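Local coordinates for general secretion pathway protein C (Vibrio cholerae, PDB 2I4S) that is probably a type II secretion component needed to export cholera toxin through the outer membrane, represented here by its periplasmic PDZ domain, at residues D5-I10 with P47-S52; N17-F22 with S81-T86; V25-V30 with Y39-G44; A63-D68 with E87-V92. One frame throughout, in Å; residues are numbered along the deposited sequence.

Contact 1: D5-I10 with P47-S52; sequences DKVDAI and PVLFES
Ser52 OG, which meets Val7 across the contact, is held by a 2.7 Å hydrogen bond to Leu49 O one turn earlier in its own helix. The hydroxyl lies in the carbonyl plane and uses a lone pair of Leu49 O. With chi1 at 73°, OG sits between the backbone N and the carbonyl carbon and can turn back to that oxygen. This leaves Ser52 OG beside a methyl, 3.7 Å from Val7 CG1. No hydrogen bond joins the two segments, so the rest of the contact is apolar. Val7 points at the other helix and spreads its two branches. CG1 faces Ser52, while Val7 CG2 lies 3.6 Å from Val48 CG2. The other branch of Val48 fits between two residues of helix 2-16. Val48 CG1 is 3.5 Å from Lys6 CD and 3.8 Å from Ile10 CD1. The Lys6 chain bends at chi3, crosses Val48 with CD in contact, and sends NZ to a salt bridge with Asp46. Deeper in, Ile10 CG2 rests 3.9 Å from both Leu49 CD1 and Leu49 CD2. The short axes cross at 96°, nearly perpendicular, and come no closer than 9.9 Å. Helix 2-16 thus packs across helix 48-53. Tyr24 of helix 21-24 touches both Ile10 and Leu49, and Phe50 on helix 48-53 packs on Val41 and Pro43 of strand 35-43.

Contact 2: N17-F22 with S81-T86; sequences NPQEIF and SMNEMT
The type I beta turn from Met82 to Met85, at the C-terminal end of helix 74-82, docks here on the short 3-10 segment 18-20 that leads into helix 21-24. Asn83 pairs with Gln19 through both ends of its amide. Asn83 OD1 accepts from Gln19 N at 2.9 Å, with the N-H tilted 28° from the carbonyl plane. Asn83 ND2 gives a nearly straight bond of 2.8 Å to Gln19 OE1, which lies in the plane of the asparagine amide. The two amide planes are 33° apart. Gln19 CG stands between its backbone N and carbonyl carbon (chi1 66°), and the chain then runs out straight to reach ND2. Next to this pair, Pro18 CB lies 3.6 Å from the terminal CE of selenomethionine Met82. The Met82 chain bends at chi2 and chi3. Its CG meets the Phe22 ring obliquely, 4.0 Å from Phe22 CZ, and its SE lies 4.2 Å from Ile21 CG2. Ile21 CG2 also sits over one face of the Phe22 ring, and Phe105 touches Pro18, Ile21 and Met82. The contact therefore has a polar rim and an apolar interior. The paired bonds fix the rotation of the Asn83 amide, while Met82 fills the apolar side.

Contact 3: V25-V30 with Y39-G44; sequences VRLSQV and YRVSPG
Four backbone hydrogen bonds join Arg26 to Ser42 and Ser28 to Arg40. The shortest runs from Arg40 N to Ser28 O at 2.7 Å, and the straightest from Arg26 N to Ser42 O at 2.9 Å. A side-chain bond adds to them: Gln29 NE2 donates to Tyr39 OH at 2.9 Å, with the hydroxyl close to the amide plane. Gln29 and Tyr39 lie side by side and point the same way. The glutamine CG is anti to its backbone N (chi1 -156°), and the extended chain follows the CE1 side of the ring to its hydroxyl. On this same sheet face, Leu27 CD2 meets Val41 CG2 at 3.6 Å, and Val25 CG1 meets Val41 CG1 at 3.6 Å. Leu27 and Tyr39 also touch Met75 of helix 74-82. On the other face, Gly44 CA lies over one face of the Arg26 guanidinium, offset toward its rim, and Arg26 NH2 bonds to Gln23 O. Val30 CG2 covers one face of the Arg40 guanidinium, 3.8 Å from Arg40 NH1. Antiparallel pairs from Val25-Pro43 to Gln29-Tyr39 make this a twisted beta hairpin. Its strand 25-32 lies at one edge of the PDZ domain's antiparallel sheet, while 35-43 pairs on with 60-64.

Contact 4: A63-D68 with E87-V92; sequences ALNGLD and EMSLTV
This contact is a short antiparallel strand pairing within the sheet, extended by an asparagine at the second position of a beta turn. Strand 60-64 runs beside strand 87-94, with Ala63 opposite Thr91 and Leu64 opposite Leu90. Thr91 N donates to Ala63 O at 3.0 Å, whereas the return bond from Ala63 N to Thr91 O is weak. Asn65 then carries the pairing on. Its backbone N donates to Ser89 O at 2.9 Å. Its side chain turns to the same strand, with CG anti to the carbonyl carbon (chi1 -81°). Asn65 OD1 accepts from Ser89 N at 2.9 Å, the donor standing above the carbonyl plane. Asn65 ND2 gives a straight bond of 2.9 Å to Glu87 O. The amide thus takes the place of a backbone partner, and three bonds tie this residue to the strand. Ser89 OG bonds to Glu87 OE2, two residues back on the same strand. On the buried face, Leu90 CD2 reaches Leu64 CG at 3.5 Å, and Leu64 CD2 lies 3.9 Å from CG of selenomethionine Met88. Leu64 also packs on Leu78 of helix 74-82. Leu64 to Leu67 form a type I' beta turn, the tight turn characteristic of two-residue beta hairpins, linking strands 60-64 and 67-68.

How the contacts relate
The four contacts tie together one small PDZ domain. Along the chain, contacts 1 and 2 interlock, as do contacts 2 and 4. Contact 3 lies wholly within the chain spans of contacts 1 and 2, and contact 4 follows contacts 1 and 3. Contacts 3 and 4 share the antiparallel sheet through neighbouring strands 35-43 and 60-64, with centres about 13 Å apart. Contacts 1 and 4 lie on opposite sides of the chain's centre, about 19 Å apart between centres. Leu49 touching Ile21 joins contacts 1 and 2. Met85 packing on Asn65 joins contacts 2 and 4. Helix 48-53 lies between the N-terminal helix and strand 35-43, bridging contacts 1 and 3, and helix 21-24 runs on into strand 25-32.

Contact 1: D5-I10 with P47-S52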
loop_
_atom_site.group_PDB
_atom_site.type_symbol
_atom_site.label_atom_id
_atom_site.label_comp_id
_atom_site.label_asym_id
_atom_site.label_seq_id
_atom_site.Cartn_x
_atom_site.Cartn_y
_atom_site.Cartn_z
ATOM N N ASP A 5 -14.774 -11.876 -6.449
ATOM C CA ASP A 5 -14.755 -11.565 -7.891
ATOM C C ASP A 5 -14.486 -10.084 -8.143
ATOM O O ASP A 5 -13.839 -9.723 -9.119
ATOM C CB ASP A 5 -16.084 -11.907 -8.557
ATOM C CG ASP A 5 -16.455 -13.370 -8.423
ATOM O OD1 ASP A 5 -15.570 -14.203 -8.094
ATOM O OD2 ASP A 5 -17.650 -13.669 -8.655
ATOM N N LYS A 6 -15.000 -9.239 -7.261
ATOM C CA LYS A 6 -14.805 -7.805 -7.378
ATOM C C LYS A 6 -13.348 -7.478 -7.080
ATOM O O LYS A 6 -12.745 -6.675 -7.780
ATOM C CB LYS A 6 -15.721 -7.057 -6.424
ATOM C CG LYS A 6 -15.446 -5.609 -6.355
ATOM C CD LYS A 6 -15.843 -5.044 -5.020
ATOM C CE LYS A 6 -17.321 -4.861 -4.912
ATOM N NZ LYS A 6 -17.606 -3.787 -3.922
ATOM N N VAL A 7 -12.800 -8.097 -6.035
ATOM C CA VAL A 7 -11.373 -7.976 -5.741
ATOM C C VAL A 7 -10.518 -8.477 -6.912
ATOM O O VAL A 7 -9.541 -7.831 -7.270
ATOM C CB VAL A 7 -10.993 -8.684 -4.419
ATOM C CG1 VAL A 7 -9.483 -8.906 -4.324
ATOM C CG2 VAL A 7 -11.500 -7.868 -3.227
ATOM N N ASP A 8 -10.890 -9.602 -7.542
ATOM C CA ASP A 8 -10.124 -10.061 -8.699
ATOM C C ASP A 8 -10.181 -9.095 -9.880
ATOM O O ASP A 8 -9.192 -8.952 -10.623
ATOM C CB ASP A 8 -10.525 -11.464 -9.152
ATOM C CG ASP A 8 -10.165 -12.530 -8.136
ATOM O OD1 ASP A 8 -9.429 -12.229 -7.165
ATOM O OD2 ASP A 8 -10.629 -13.677 -8.305
ATOM N N ALA A 9 -11.313 -8.410 -10.039
ATOM C CA ALA A 9 -11.479 -7.498 -11.163
ATOM C C ALA A 9 -10.685 -6.207 -10.933
ATOM O O ALA A 9 -10.106 -5.657 -11.872
ATOM C CB ALA A 9 -12.932 -7.187 -11.392
ATOM N N ILE A 10 -10.648 -5.732 -9.690
ATOM C CA ILE A 10 -9.695 -4.663 -9.330
ATOM C C ILE A 10 -8.223 -5.052 -9.575
ATOM O O ILE A 10 -7.466 -4.293 -10.181
ATOM C CB ILE A 10 -9.885 -4.184 -7.866
ATOM C CG1 ILE A 10 -11.294 -3.608 -7.665
ATOM C CG2 ILE A 10 -8.808 -3.175 -7.508
ATOM C CD1 ILE A 10 -11.851 -3.753 -6.233
ATOM N N PRO A 47 -13.111 0.022 -0.336
ATOM C CA PRO A 47 -12.323 -0.510 0.792
ATOM C C PRO A 47 -12.082 -2.009 0.741
ATOM O O PRO A 47 -11.206 -2.506 1.469
ATOM C CB PRO A 47 -13.175 -0.177 2.023
ATOM C CG PRO A 47 -14.135 0.910 1.550
ATOM C CD PRO A 47 -14.377 0.643 0.104
ATOM N N VAL A 48 -12.858 -2.728 -0.083
ATOM C CA VAL A 48 -12.684 -4.176 -0.262
ATOM C C VAL A 48 -11.236 -4.601 -0.628
ATOM O O VAL A 48 -10.725 -5.641 -0.172
ATOM C CB VAL A 48 -13.716 -4.729 -1.311
ATOM C CG1 VAL A 48 -13.250 -4.454 -2.742
ATOM C CG2 VAL A 48 -13.951 -6.208 -1.136
ATOM N N LEU A 49 -10.572 -3.819 -1.471
ATOM C CA LEU A 49 -9.187 -4.147 -1.820
ATOM C C LEU A 49 -8.275 -3.966 -0.592
ATOM O O LEU A 49 -7.633 -4.924 -0.158
ATOM C CB LEU A 49 -8.697 -3.341 -3.036
ATOM C CG LEU A 49 -7.335 -3.823 -3.566
ATOM C CD1 LEU A 49 -7.476 -5.082 -4.410
ATOM C CD2 LEU A 49 -6.645 -2.755 -4.345
ATOM N N PHE A 50 -8.240 -2.757 -0.021
ATOM C CA PHE A 50 -7.515 -2.515 1.226
ATOM C C PHE A 50 -7.761 -3.681 2.231
ATOM O O PHE A 50 -6.801 -4.327 2.689
ATOM C CB PHE A 50 -7.903 -1.126 1.768
ATOM C CG PHE A 50 -7.354 -0.784 3.149
ATOM C CD1 PHE A 50 -6.288 0.092 3.286
ATOM C CD2 PHE A 50 -7.962 -1.271 4.300
ATOM C CE1 PHE A 50 -5.810 0.436 4.551
ATOM C CE2 PHE A 50 -7.490 -0.951 5.561
ATOM C CZ PHE A 50 -6.412 -0.086 5.690
ATOM N N GLU A 51 -9.032 -3.970 2.549
ATOM C CA GLU A 51 -9.378 -5.157 3.360
ATOM C C GLU A 51 -8.760 -6.488 2.865
ATOM O O GLU A 51 -8.150 -7.234 3.644
ATOM C CB GLU A 51 -10.899 -5.297 3.528
ATOM C CG GLU A 51 -11.544 -4.143 4.264
ATOM C CD GLU A 51 -13.075 -4.089 4.115
ATOM O OE1 GLU A 51 -13.632 -4.706 3.168
ATOM O OE2 GLU A 51 -13.713 -3.414 4.949
ATOM N N SER A 52 -8.871 -6.773 1.574
ATOM C CA SER A 52 -8.385 -8.049 1.044
ATOM C C SER A 52 -6.867 -8.280 1.217
ATOM O O SER A 52 -6.425 -9.412 1.424
ATOM C CB SER A 52 -8.761 -8.204 -0.445
ATOM O OG SER A 52 -7.977 -7.357 -1.287
#

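Contact 2: N17-F22 with S81-T86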
loop_
_atom_site.group_PDB
_atom_site.type_symbol
_atom_site.label_atom_id
_atom_site.label_comp_id
_atom_site.label_asym_id
_atom_site.label_seq_id
_atom_site.Cartn_x
_atom_site.Cartn_y
_atom_site.Cartn_z
ATOM N N ASN A 17 -2.451 -1.597 -15.098
ATOM C CA ASN A 17 -2.129 -0.201 -14.839
ATOM C C ASN A 17 -1.760 0.032 -13.380
ATOM O O ASN A 17 -2.554 0.561 -12.630
ATOM C CB ASN A 17 -3.310 0.672 -15.237
ATOM C CG ASN A 17 -3.011 2.158 -15.109
ATOM O OD1 ASN A 17 -1.899 2.607 -15.370
ATOM N ND2 ASN A 17 -4.005 2.920 -14.707
ATOM N N PRO A 18 -0.568 -0.426 -12.960
ATOM C CA PRO A 18 -0.294 -0.546 -11.529
ATOM C C PRO A 18 -0.513 0.683 -10.648
ATOM O O PRO A 18 -0.873 0.544 -9.475
ATOM C CB PRO A 18 1.161 -1.016 -11.503
ATOM C CG PRO A 18 1.290 -1.816 -12.789
ATOM C CD PRO A 18 0.566 -0.917 -13.764
ATOM N N GLN A 19 -0.322 1.874 -11.191
ATOM C CA GLN A 19 -0.589 3.095 -10.415
ATOM C C GLN A 19 -2.045 3.180 -9.907
ATOM O O GLN A 19 -2.352 3.956 -9.014
ATOM C CB GLN A 19 -0.295 4.328 -11.284
ATOM C CG GLN A 19 -1.236 4.469 -12.451
ATOM C CD GLN A 19 -0.782 5.562 -13.417
ATOM O OE1 GLN A 19 0.402 5.717 -13.669
ATOM N NE2 GLN A 19 -1.720 6.318 -13.946
ATOM N N GLU A 20 -2.950 2.414 -10.503
ATOM C CA GLU A 20 -4.333 2.383 -10.038
ATOM C C GLU A 20 -4.413 1.918 -8.588
ATOM O O GLU A 20 -5.351 2.252 -7.880
ATOM C CB GLU A 20 -5.171 1.458 -10.915
ATOM C CG GLU A 20 -5.552 2.053 -12.262
ATOM C CD GLU A 20 -6.486 1.146 -13.036
ATOM O OE1 GLU A 20 -7.200 0.348 -12.378
ATOM O OE2 GLU A 20 -6.490 1.216 -14.290
ATOM N N ILE A 21 -3.415 1.164 -8.145
ATOM C CA ILE A 21 -3.353 0.737 -6.749
ATOM C C ILE A 21 -3.545 1.928 -5.807
ATOM O O ILE A 21 -4.160 1.789 -4.762
ATOM C CB ILE A 21 -2.008 -0.000 -6.409
ATOM C CG1 ILE A 21 -2.046 -0.605 -5.004
ATOM C CG2 ILE A 21 -0.823 0.947 -6.520
ATOM C CD1 ILE A 21 -2.582 -2.004 -4.930
ATOM N N PHE A 22 -3.055 3.099 -6.204
ATOM C CA PHE A 22 -3.161 4.305 -5.364
ATOM C C PHE A 22 -4.571 4.884 -5.220
ATOM O O PHE A 22 -4.815 5.677 -4.309
ATOM C CB PHE A 22 -2.183 5.396 -5.820
ATOM C CG PHE A 22 -0.754 4.940 -5.873
ATOM C CD1 PHE A 22 -0.150 4.390 -4.748
ATOM C CD2 PHE A 22 -0.012 5.063 -7.044
ATOM C CE1 PHE A 22 1.173 3.962 -4.793
ATOM C CE2 PHE A 22 1.318 4.650 -7.099
ATOM C CZ PHE A 22 1.907 4.094 -5.974
ATOM N N SER A 81 8.288 4.071 -10.054
ATOM C CA SER A 81 8.641 2.663 -10.261
ATOM C C SER A 81 7.434 1.735 -10.284
ATOM O O SER A 81 7.555 0.581 -10.703
ATOM C CB SER A 81 9.595 2.169 -9.165
ATOM O OG SER A 81 10.698 3.059 -8.986
HETATM N N MSE A 82 6.287 2.231 -9.821
HETATM C CA MSE A 82 5.142 1.353 -9.585
HETATM C C MSE A 82 4.681 0.670 -10.848
HETATM O O MSE A 82 4.302 -0.502 -10.803
HETATM C CB MSE A 82 3.967 2.098 -8.940
HETATM C CG MSE A 82 2.749 1.212 -8.639
HETATM SE SE MSE A 82 3.025 -0.352 -7.424
HETATM C CE MSE A 82 3.218 -1.818 -8.706
ATOM N N ASN A 83 4.721 1.379 -11.976
ATOM C CA ASN A 83 4.149 0.835 -13.206
ATOM C C ASN A 83 4.994 -0.321 -13.751
ATOM O O ASN A 83 4.557 -1.061 -14.623
ATOM C CB ASN A 83 3.840 1.937 -14.238
ATOM C CG ASN A 83 2.555 2.706 -13.898
ATOM O OD1 ASN A 83 1.560 2.118 -13.415
ATOM N ND2 ASN A 83 2.572 4.023 -14.122
ATOM N N GLU A 84 6.174 -0.497 -13.163
ATOM C CA GLU A 84 7.105 -1.574 -13.493
ATOM C C GLU A 84 6.982 -2.808 -12.573
ATOM O O GLU A 84 7.606 -3.823 -12.839
ATOM C CB GLU A 84 8.560 -1.071 -13.412
ATOM C CG GLU A 84 8.812 0.302 -14.018
ATOM C CD GLU A 84 8.663 0.304 -15.519
ATOM O OE1 GLU A 84 8.834 -0.777 -16.117
ATOM O OE2 GLU A 84 8.368 1.372 -16.100
HETATM N N MSE A 85 6.198 -2.720 -11.501
HETATM C CA MSE A 85 6.087 -3.801 -10.513
HETATM C C MSE A 85 4.840 -4.663 -10.754
HETATM O O MSE A 85 3.893 -4.212 -11.390
HETATM C CB MSE A 85 6.086 -3.232 -9.078
HETATM C CG MSE A 85 7.458 -2.737 -8.525
HETATM SE SE MSE A 85 7.094 -1.316 -7.148
HETATM C CE MSE A 85 8.967 -0.625 -6.976
ATOM N N THR A 86 4.825 -5.902 -10.250
ATOM C CA THR A 86 3.660 -6.772 -10.466
ATOM C C THR A 86 3.102 -7.365 -9.168
ATOM O O THR A 86 2.360 -8.360 -9.186
ATOM C CB THR A 86 3.971 -7.946 -11.375
ATOM O OG1 THR A 86 4.887 -8.822 -10.709
ATOM C CG2 THR A 86 4.537 -7.493 -12.722
#

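Contact 3: V25-V30 with Y39-G44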
loop_
_atom_site.group_PDB
_atom_site.type_symbol
_atom_site.label_atom_id
_atom_site.label_comp_id
_atom_site.label_asym_id
_atom_site.label_seq_id
_atom_site.Cartn_x
_atom_site.Cartn_y
_atom_site.Cartn_z
ATOM N N VAL A 25 -5.527 2.308 -2.104
ATOM C CA VAL A 25 -4.656 2.307 -0.929
ATOM C C VAL A 25 -4.008 3.690 -0.849
ATOM O O VAL A 25 -3.138 4.044 -1.665
ATOM C CB VAL A 25 -3.566 1.201 -1.003
ATOM C CG1 VAL A 25 -2.621 1.280 0.210
ATOM C CG2 VAL A 25 -4.207 -0.174 -1.098
ATOM N N ARG A 26 -4.431 4.461 0.145
ATOM C CA ARG A 26 -4.032 5.830 0.307
ATOM C C ARG A 26 -2.946 5.918 1.360
ATOM O O ARG A 26 -3.017 5.229 2.386
ATOM C CB ARG A 26 -5.258 6.670 0.714
ATOM C CG ARG A 26 -6.418 6.564 -0.264
ATOM C CD ARG A 26 -6.044 7.039 -1.672
ATOM N NE ARG A 26 -7.140 6.855 -2.635
ATOM C CZ ARG A 26 -8.166 7.691 -2.791
ATOM N NH1 ARG A 26 -8.262 8.793 -2.044
ATOM N NH2 ARG A 26 -9.111 7.420 -3.700
ATOM N N LEU A 27 -1.909 6.709 1.088
ATOM C CA LEU A 27 -0.769 6.805 2.003
ATOM C C LEU A 27 -0.611 8.255 2.409
ATOM O O LEU A 27 -0.665 9.141 1.570
ATOM C CB LEU A 27 0.546 6.323 1.378
ATOM C CG LEU A 27 0.634 4.956 0.701
ATOM C CD1 LEU A 27 1.902 4.881 -0.114
ATOM C CD2 LEU A 27 0.518 3.818 1.699
ATOM N N SER A 28 -0.396 8.473 3.696
ATOM C CA SER A 28 -0.310 9.804 4.270
ATOM C C SER A 28 0.848 9.822 5.272
ATOM O O SER A 28 0.885 9.031 6.237
ATOM C CB SER A 28 -1.630 10.116 4.977
ATOM O OG SER A 28 -1.626 11.437 5.478
ATOM N N GLN A 29 1.771 10.742 5.060
ATOM C CA GLN A 29 3.025 10.799 5.802
ATOM C C GLN A 29 2.834 10.956 7.316
ATOM O O GLN A 29 2.051 11.796 7.757
ATOM C CB GLN A 29 3.824 11.995 5.277
ATOM C CG GLN A 29 5.302 11.902 5.474
ATOM C CD GLN A 29 6.023 12.918 4.609
ATOM O OE1 GLN A 29 5.939 14.117 4.854
ATOM N NE2 GLN A 29 6.706 12.443 3.566
ATOM N N VAL A 30 3.547 10.151 8.099
ATOM C CA VAL A 30 3.599 10.317 9.572
ATOM C C VAL A 30 4.983 10.836 9.955
ATOM O O VAL A 30 6.004 10.262 9.546
ATOM C CB VAL A 30 3.329 8.971 10.287
ATOM C CG1 VAL A 30 3.459 9.096 11.824
ATOM C CG2 VAL A 30 1.952 8.452 9.920
ATOM N N TYR A 39 4.107 5.893 6.378
ATOM C CA TYR A 39 2.861 6.375 5.815
ATOM C C TYR A 39 1.653 5.650 6.400
ATOM O O TYR A 39 1.555 4.423 6.340
ATOM C CB TYR A 39 2.921 6.281 4.281
ATOM C CG TYR A 39 3.979 7.204 3.748
ATOM C CD1 TYR A 39 3.651 8.469 3.261
ATOM C CD2 TYR A 39 5.326 6.846 3.814
ATOM C CE1 TYR A 39 4.624 9.326 2.797
ATOM C CE2 TYR A 39 6.308 7.693 3.372
ATOM C CZ TYR A 39 5.954 8.934 2.853
ATOM O OH TYR A 39 6.935 9.792 2.415
ATOM N N ARG A 40 0.760 6.402 7.009
ATOM C CA ARG A 40 -0.527 5.847 7.482
ATOM C C ARG A 40 -1.281 5.403 6.247
ATOM O O ARG A 40 -1.356 6.143 5.265
ATOM C CB ARG A 40 -1.304 6.915 8.277
ATOM C CG ARG A 40 -2.619 6.449 8.896
ATOM C CD ARG A 40 -2.378 5.698 10.209
ATOM N NE ARG A 40 -1.630 6.530 11.143
ATOM C CZ ARG A 40 -0.693 6.085 11.970
ATOM N NH1 ARG A 40 -0.061 6.944 12.749
ATOM N NH2 ARG A 40 -0.368 4.791 12.001
ATOM N N VAL A 41 -1.769 4.167 6.259
ATOM C CA VAL A 41 -2.471 3.586 5.124
ATOM C C VAL A 41 -3.966 3.592 5.401
ATOM O O VAL A 41 -4.399 3.176 6.479
ATOM C CB VAL A 41 -2.028 2.126 4.929
ATOM C CG1 VAL A 41 -2.812 1.476 3.821
ATOM C CG2 VAL A 41 -0.512 2.075 4.630
ATOM N N SER A 42 -4.756 4.049 4.431
ATOM C CA SER A 42 -6.222 4.051 4.570
ATOM C C SER A 42 -6.893 3.626 3.261
ATOM O O SER A 42 -6.304 3.764 2.196
ATOM C CB SER A 42 -6.720 5.429 5.013
ATOM O OG SER A 42 -6.387 6.408 4.046
ATOM N N PRO A 43 -8.132 3.115 3.339
ATOM C CA PRO A 43 -8.829 2.686 2.119
ATOM C C PRO A 43 -9.249 3.862 1.253
ATOM O O PRO A 43 -9.539 4.935 1.760
ATOM C CB PRO A 43 -10.065 1.925 2.648
ATOM C CG PRO A 43 -10.249 2.377 4.043
ATOM C CD PRO A 43 -8.944 2.924 4.558
ATOM N N GLY A 44 -9.248 3.652 -0.052
ATOM C CA GLY A 44 -9.662 4.669 -0.995
ATOM C C GLY A 44 -10.997 4.293 -1.597
ATOM O O GLY A 44 -11.965 4.048 -0.876
#

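Contact 4: A63-D68 with E87-V92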
loop_
_atom_site.group_PDB
_atom_site.type_symbol
_atom_site.label_atom_id
_atom_site.label_comp_id
_atom_site.label_asym_id
_atom_site.label_seq_id
_atom_site.Cartn_x
_atom_site.Cartn_y
_atom_site.Cartn_z
ATOM N N ALA A 63 7.856 -0.188 4.944
ATOM C CA ALA A 63 8.604 -0.705 3.795
ATOM C C ALA A 63 7.619 -1.095 2.716
ATOM O O ALA A 63 6.555 -1.624 3.022
ATOM C CB ALA A 63 9.452 -1.934 4.182
ATOM N N LEU A 64 7.980 -0.854 1.460
ATOM C CA LEU A 64 7.112 -1.237 0.351
ATOM C C LEU A 64 7.950 -1.706 -0.817
ATOM O O LEU A 64 8.761 -0.951 -1.325
ATOM C CB LEU A 64 6.197 -0.074 -0.049
ATOM C CG LEU A 64 5.063 -0.361 -1.044
ATOM C CD1 LEU A 64 4.090 0.820 -1.037
ATOM C CD2 LEU A 64 5.567 -0.643 -2.458
ATOM N N ASN A 65 7.765 -2.967 -1.208
ATOM C CA ASN A 65 8.655 -3.649 -2.162
ATOM C C ASN A 65 10.124 -3.341 -1.937
ATOM O O ASN A 65 10.862 -3.064 -2.887
ATOM C CB ASN A 65 8.264 -3.352 -3.621
ATOM C CG ASN A 65 7.091 -4.214 -4.103
ATOM O OD1 ASN A 65 6.756 -5.238 -3.488
ATOM N ND2 ASN A 65 6.476 -3.810 -5.209
ATOM N N GLY A 66 10.548 -3.365 -0.676
ATOM C CA GLY A 66 11.954 -3.183 -0.355
ATOM C C GLY A 66 12.384 -1.745 -0.191
ATOM O O GLY A 66 13.493 -1.488 0.252
ATOM N N LEU A 67 11.512 -0.799 -0.530
ATOM C CA LEU A 67 11.793 0.609 -0.269
ATOM C C LEU A 67 11.531 0.990 1.179
ATOM O O LEU A 67 10.416 0.841 1.684
ATOM C CB LEU A 67 10.958 1.527 -1.189
ATOM C CG LEU A 67 11.163 1.408 -2.700
ATOM C CD1 LEU A 67 10.055 2.171 -3.430
ATOM C CD2 LEU A 67 12.520 1.981 -3.081
ATOM N N ASP A 68 12.562 1.527 1.817
ATOM C CA ASP A 68 12.498 2.063 3.163
ATOM C C ASP A 68 11.691 3.370 3.212
ATOM O O ASP A 68 12.132 4.389 2.694
ATOM C CB ASP A 68 13.934 2.321 3.639
ATOM C CG ASP A 68 14.015 2.697 5.116
ATOM O OD1 ASP A 68 13.021 3.184 5.682
ATOM O OD2 ASP A 68 15.093 2.509 5.711
ATOM N N GLU A 87 3.481 -6.760 -8.053
ATOM C CA GLU A 87 2.962 -7.127 -6.746
ATOM C C GLU A 87 3.244 -5.938 -5.876
ATOM O O GLU A 87 4.050 -5.061 -6.240
ATOM C CB GLU A 87 3.699 -8.342 -6.154
ATOM C CG GLU A 87 5.062 -7.955 -5.553
ATOM C CD GLU A 87 5.869 -9.134 -5.028
ATOM O OE1 GLU A 87 5.721 -10.259 -5.566
ATOM O OE2 GLU A 87 6.663 -8.920 -4.086
HETATM N N MSE A 88 2.589 -5.917 -4.718
HETATM C CA MSE A 88 3.005 -5.036 -3.638
HETATM C C MSE A 88 3.211 -5.884 -2.388
HETATM O O MSE A 88 2.280 -6.547 -1.915
HETATM C CB MSE A 88 1.961 -3.961 -3.400
HETATM C CG MSE A 88 2.399 -2.883 -2.404
HETATM SE SE MSE A 88 0.930 -1.617 -2.067
HETATM C CE MSE A 88 -0.229 -2.789 -0.957
ATOM N N SER A 89 4.441 -5.892 -1.885
ATOM C CA SER A 89 4.754 -6.430 -0.579
ATOM C C SER A 89 4.853 -5.255 0.388
ATOM O O SER A 89 5.683 -4.375 0.192
ATOM C CB SER A 89 6.102 -7.138 -0.610
ATOM O OG SER A 89 6.039 -8.346 -1.341
ATOM N N LEU A 90 4.033 -5.242 1.437
ATOM C CA LEU A 90 4.091 -4.152 2.410
ATOM C C LEU A 90 4.464 -4.636 3.820
ATOM O O LEU A 90 3.958 -5.660 4.281
ATOM C CB LEU A 90 2.724 -3.497 2.513
ATOM C CG LEU A 90 2.346 -2.193 1.831
ATOM C CD1 LEU A 90 1.051 -1.703 2.471
ATOM C CD2 LEU A 90 3.426 -1.160 1.990
ATOM N N THR A 91 5.312 -3.885 4.517
ATOM C CA THR A 91 5.494 -4.091 5.949
ATOM C C THR A 91 4.824 -2.927 6.642
ATOM O O THR A 91 5.100 -1.763 6.320
ATOM C CB THR A 91 6.978 -4.155 6.360
ATOM O OG1 THR A 91 7.592 -5.277 5.714
ATOM C CG2 THR A 91 7.096 -4.323 7.874
ATOM N N VAL A 92 3.890 -3.243 7.539
ATOM C CA VAL A 92 3.139 -2.245 8.269
ATOM C C VAL A 92 3.325 -2.425 9.764
ATOM O O VAL A 92 3.525 -3.534 10.252
ATOM C CB VAL A 92 1.603 -2.257 7.936
ATOM C CG1 VAL A 92 1.371 -1.975 6.440
ATOM C CG2 VAL A 92 0.973 -3.575 8.366
#